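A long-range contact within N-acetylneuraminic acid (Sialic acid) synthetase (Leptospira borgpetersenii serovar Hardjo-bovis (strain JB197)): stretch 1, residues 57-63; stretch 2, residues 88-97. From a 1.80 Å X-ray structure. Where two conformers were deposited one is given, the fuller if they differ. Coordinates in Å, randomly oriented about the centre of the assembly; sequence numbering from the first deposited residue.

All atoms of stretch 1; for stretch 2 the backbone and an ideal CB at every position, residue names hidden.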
# COMPACT_ATOMS: atom_id res chain seq x y z
N ALA A 57 -21.41 4.89 4.60
CA ALA A 57 -22.60 4.40 3.94
C ALA A 57 -22.91 2.99 4.44
O ALA A 57 -22.02 2.27 4.88
CB ALA A 57 -22.42 4.39 2.41
N ILE A 58 -24.19 2.62 4.37
CA ILE A 58 -24.60 1.23 4.59
C ILE A 58 -25.39 0.77 3.37
O ILE A 58 -26.23 1.51 2.84
CB ILE A 58 -25.39 1.06 5.91
CG1 ILE A 58 -25.73 -0.41 6.15
CG2 ILE A 58 -26.64 1.96 5.94
CD1 ILE A 58 -26.21 -0.71 7.57
N LYS A 59 -25.09 -0.45 2.91
CA LYS A 59 -25.58 -0.96 1.64
C LYS A 59 -26.41 -2.22 1.87
O LYS A 59 -26.04 -3.08 2.67
CB LYS A 59 -24.41 -1.27 0.69
CG LYS A 59 -24.82 -1.52 -0.75
CD LYS A 59 -23.63 -1.96 -1.59
CE LYS A 59 -23.32 -3.41 -1.32
NZ LYS A 59 -24.62 -4.16 -1.43
N PHE A 60 -27.53 -2.33 1.15
CA PHE A 60 -28.42 -3.48 1.21
C PHE A 60 -28.50 -4.12 -0.18
O PHE A 60 -27.81 -3.68 -1.11
CB PHE A 60 -29.80 -3.06 1.77
CG PHE A 60 -29.76 -2.68 3.24
CD1 PHE A 60 -30.04 -3.62 4.22
CD2 PHE A 60 -29.42 -1.39 3.63
CE1 PHE A 60 -29.98 -3.28 5.58
CE2 PHE A 60 -29.36 -1.04 4.98
CZ PHE A 60 -29.65 -1.99 5.95
N GLN A 61 -29.28 -5.18 -0.32
CA GLN A 61 -29.43 -5.88 -1.60
C GLN A 61 -30.90 -5.94 -1.98
O GLN A 61 -31.74 -6.31 -1.15
CB GLN A 61 -28.84 -7.30 -1.54
CG GLN A 61 -27.32 -7.29 -1.35
CD GLN A 61 -26.71 -8.68 -1.28
OE1 GLN A 61 -27.33 -9.67 -1.64
NE2 GLN A 61 -25.48 -8.74 -0.78
N ALA A 62 -31.19 -5.60 -3.23
CA ALA A 62 -32.56 -5.54 -3.76
C ALA A 62 -32.68 -6.55 -4.89
O ALA A 62 -32.14 -6.33 -5.99
CB ALA A 62 -32.89 -4.12 -4.23
N TYR A 63 -33.38 -7.65 -4.65
CA TYR A 63 -33.33 -8.77 -5.58
C TYR A 63 -34.60 -9.59 -5.48
O TYR A 63 -35.35 -9.50 -4.50
CB TYR A 63 -32.12 -9.68 -5.29
CG TYR A 63 -32.24 -10.31 -3.92
CD1 TYR A 63 -31.91 -9.58 -2.78
CD2 TYR A 63 -32.71 -11.61 -3.77
CE1 TYR A 63 -32.06 -10.14 -1.52
CE2 TYR A 63 -32.85 -12.17 -2.51
CZ TYR A 63 -32.52 -11.43 -1.40
OH TYR A 63 -32.67 -11.98 -0.15
N UNK A 88 -39.96 -1.54 2.89
CA UNK A 88 -38.87 -1.69 3.85
C UNK A 88 -37.70 -0.79 3.50
O UNK A 88 -37.09 -0.17 4.38
CB UNK A 88 -38.41 -3.15 3.91
N UNK A 89 -37.36 -0.70 2.21
CA UNK A 89 -36.23 0.14 1.82
C UNK A 89 -36.51 1.61 2.13
O UNK A 89 -35.58 2.36 2.47
CB UNK A 89 -35.92 -0.04 0.33
N UNK A 90 -37.77 2.04 2.05
CA UNK A 90 -38.11 3.40 2.44
C UNK A 90 -37.87 3.64 3.92
O UNK A 90 -37.35 4.69 4.31
CB UNK A 90 -39.57 3.70 2.09
N UNK A 91 -38.25 2.68 4.77
CA UNK A 91 -37.98 2.79 6.20
C UNK A 91 -36.49 2.77 6.49
O UNK A 91 -36.01 3.50 7.37
CB UNK A 91 -38.67 1.66 6.96
N UNK A 92 -35.73 1.93 5.79
CA UNK A 92 -34.28 1.89 5.98
C UNK A 92 -33.62 3.18 5.50
O UNK A 92 -32.70 3.69 6.15
CB UNK A 92 -33.68 0.69 5.24
N UNK A 93 -34.06 3.72 4.36
CA UNK A 93 -33.52 4.99 3.90
C UNK A 93 -33.82 6.11 4.89
O UNK A 93 -32.97 6.98 5.14
CB UNK A 93 -34.09 5.34 2.52
N UNK A 94 -35.02 6.09 5.49
CA UNK A 94 -35.40 7.14 6.43
C UNK A 94 -34.55 7.07 7.69
O UNK A 94 -34.07 8.11 8.18
CB UNK A 94 -36.88 7.03 6.79
N UNK A 95 -34.35 5.87 8.23
CA UNK A 95 -33.49 5.73 9.41
C UNK A 95 -32.06 6.15 9.10
O UNK A 95 -31.39 6.77 9.93
CB UNK A 95 -33.51 4.29 9.92
N UNK A 96 -31.59 5.82 7.90
CA UNK A 96 -30.23 6.21 7.51
C UNK A 96 -30.09 7.73 7.47
O UNK A 96 -29.10 8.28 7.97
CB UNK A 96 -29.87 5.61 6.15
N UNK A 97 -31.07 8.43 6.89
CA UNK A 97 -30.99 9.89 6.86
C UNK A 97 -31.00 10.46 8.27
O UNK A 97 -30.27 11.41 8.57
CB UNK A 97 -32.15 10.48 6.05

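Strand 57-62 and the helix of stretch 2 run nearly antiparallel, 172° between their directions, with axes 10.4 Å apart at closest approach. That spacing leaves room for one layer of side chains. On the strand, Ile-58 and Phe-60 point toward the helix, so what stretch 1 offers is mostly apolar surface.

Position 88 has helical backbone angles and an ideal CB with nothing of stretch 1 within 5.5 Å. Stretch 1 sets no demand, and any good helix former would do. It is Glu-88, which takes no part in the contact.

Position 89 is subtler. Its CA-to-CB bond points sideways and its ideal CB touches nothing, yet its CA is paired with that of Phe-60 across the contact. A short side chain would fall short of the strand; a long apolar one, Leu, Met or an aromatic, could reach back to it. The deposited residue is Phe-89, with chi1 at m, and its ring end comes nearer than its CB. Phe-89 CE1 lies 3.9 Å from Phe-60 CB and Phe-89 CE2 lies 3.8 Å from Ala-62 CB, so the ring packs against both side chains. Phe-89 CZ sits 3.4 Å from Gln-61 O, which meets the ring at its edge, near the ring plane, where the C-H groups point. One aromatic side chain thus touches three successive strand residues.

Positions 90 and 91 have ideal CB atoms far from stretch 1, and many residues would suit. They are Leu-90 and Leu-91, both m,t and neither touching the strand.

Position 92 is the plainest to read. Its CB points toward the strand, 4.7 Å from Phe-60 CE2, with an aromatic ring face in front of it. Branched or flexible apolar residues, Leu, Ile or Met, would suit. Leu-92 is found, in the common m,t rotamer. Leu-92 CD1 lies 4.0 Å from Phe-60 CE1 and almost directly over the ring, 3.9 Å from the centroid and 9° off the normal: a CH-pi contact.

Position 93 turns away from the strand, so a polar or charged residue is reasonable. Lys-93 uses its length along the helix, Lys-93 NZ donating to OE1 of the residue at 97 over 2.9 Å.

Positions 94 and 95 find nothing of stretch 1 near their CB atoms and leave the choice wide; Glu-94 and Arg-95 occupy them.

Position 96 points toward the strand again, its ideal CB 4.9 Å from Ile-58 CG2. A small residue, Ala, Ser or Cys, is a natural candidate, though somewhat larger apolar ones cannot be excluded. Ser-96 is deposited. Ser-96 OG donates to Leu-92 O at 2.9 Å, one turn back, satisfying the hydroxyl within the helix while Ser-96 OG rests 3.9 Å from Ile-58 CG2.

Position 97 is again out of reach and permissive; Gln-97 accepts the lysine's bond.

The rule is spacing: 89, 92 and 96 carry the contact, without a hydrogen bond between the stretches.

Stretch 2 88-97: EFLLLKERSQ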
# COMPACT_ATOMS: atom_id res chain seq x y z
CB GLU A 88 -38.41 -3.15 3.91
CG GLU A 88 -39.42 -4.11 4.51
CD GLU A 88 -40.49 -4.54 3.53
OE1 GLU A 88 -40.29 -4.41 2.31
OE2 GLU A 88 -41.55 -5.00 4.00
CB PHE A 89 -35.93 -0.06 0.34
CG PHE A 89 -35.22 -1.36 0.03
CD1 PHE A 89 -34.08 -1.74 0.74
CD2 PHE A 89 -35.69 -2.21 -0.96
CE1 PHE A 89 -33.42 -2.94 0.45
CE2 PHE A 89 -35.04 -3.41 -1.24
CZ PHE A 89 -33.91 -3.77 -0.54
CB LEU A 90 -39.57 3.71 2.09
CG LEU A 90 -39.89 4.15 0.67
CD1 LEU A 90 -41.39 4.25 0.48
CD2 LEU A 90 -39.21 5.49 0.35
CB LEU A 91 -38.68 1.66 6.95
CG LEU A 91 -40.20 1.74 6.96
CD1 LEU A 91 -40.80 0.46 7.53
CD2 LEU A 91 -40.62 2.95 7.77
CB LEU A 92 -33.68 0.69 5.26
CG LEU A 92 -34.17 -0.68 5.78
CD1 LEU A 92 -33.59 -1.80 4.91
CD2 LEU A 92 -33.79 -0.88 7.24
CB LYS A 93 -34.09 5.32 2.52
CG LYS A 93 -33.51 6.57 1.87
CD LYS A 93 -33.88 6.62 0.39
CE LYS A 93 -33.44 7.92 -0.27
NZ LYS A 93 -34.27 9.07 0.16
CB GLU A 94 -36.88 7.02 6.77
CG GLU A 94 -37.28 7.67 8.10
CD GLU A 94 -38.74 7.42 8.47
OE1 GLU A 94 -39.61 8.24 8.09
OE2 GLU A 94 -39.02 6.39 9.12
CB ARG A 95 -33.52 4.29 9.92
CG ARG A 95 -32.52 4.02 11.06
CD ARG A 95 -32.94 4.71 12.36
NE ARG A 95 -34.21 4.17 12.83
CZ ARG A 95 -34.32 3.09 13.60
NH1 ARG A 95 -33.24 2.44 14.00
NH2 ARG A 95 -35.52 2.66 13.96
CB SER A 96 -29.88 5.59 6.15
OG SER A 96 -29.86 4.17 6.24
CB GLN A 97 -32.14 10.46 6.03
CG GLN A 97 -32.16 9.93 4.62
CD GLN A 97 -33.09 10.68 3.70
OE1 GLN A 97 -33.66 10.10 2.78
NE2 GLN A 97 -33.24 11.98 3.93
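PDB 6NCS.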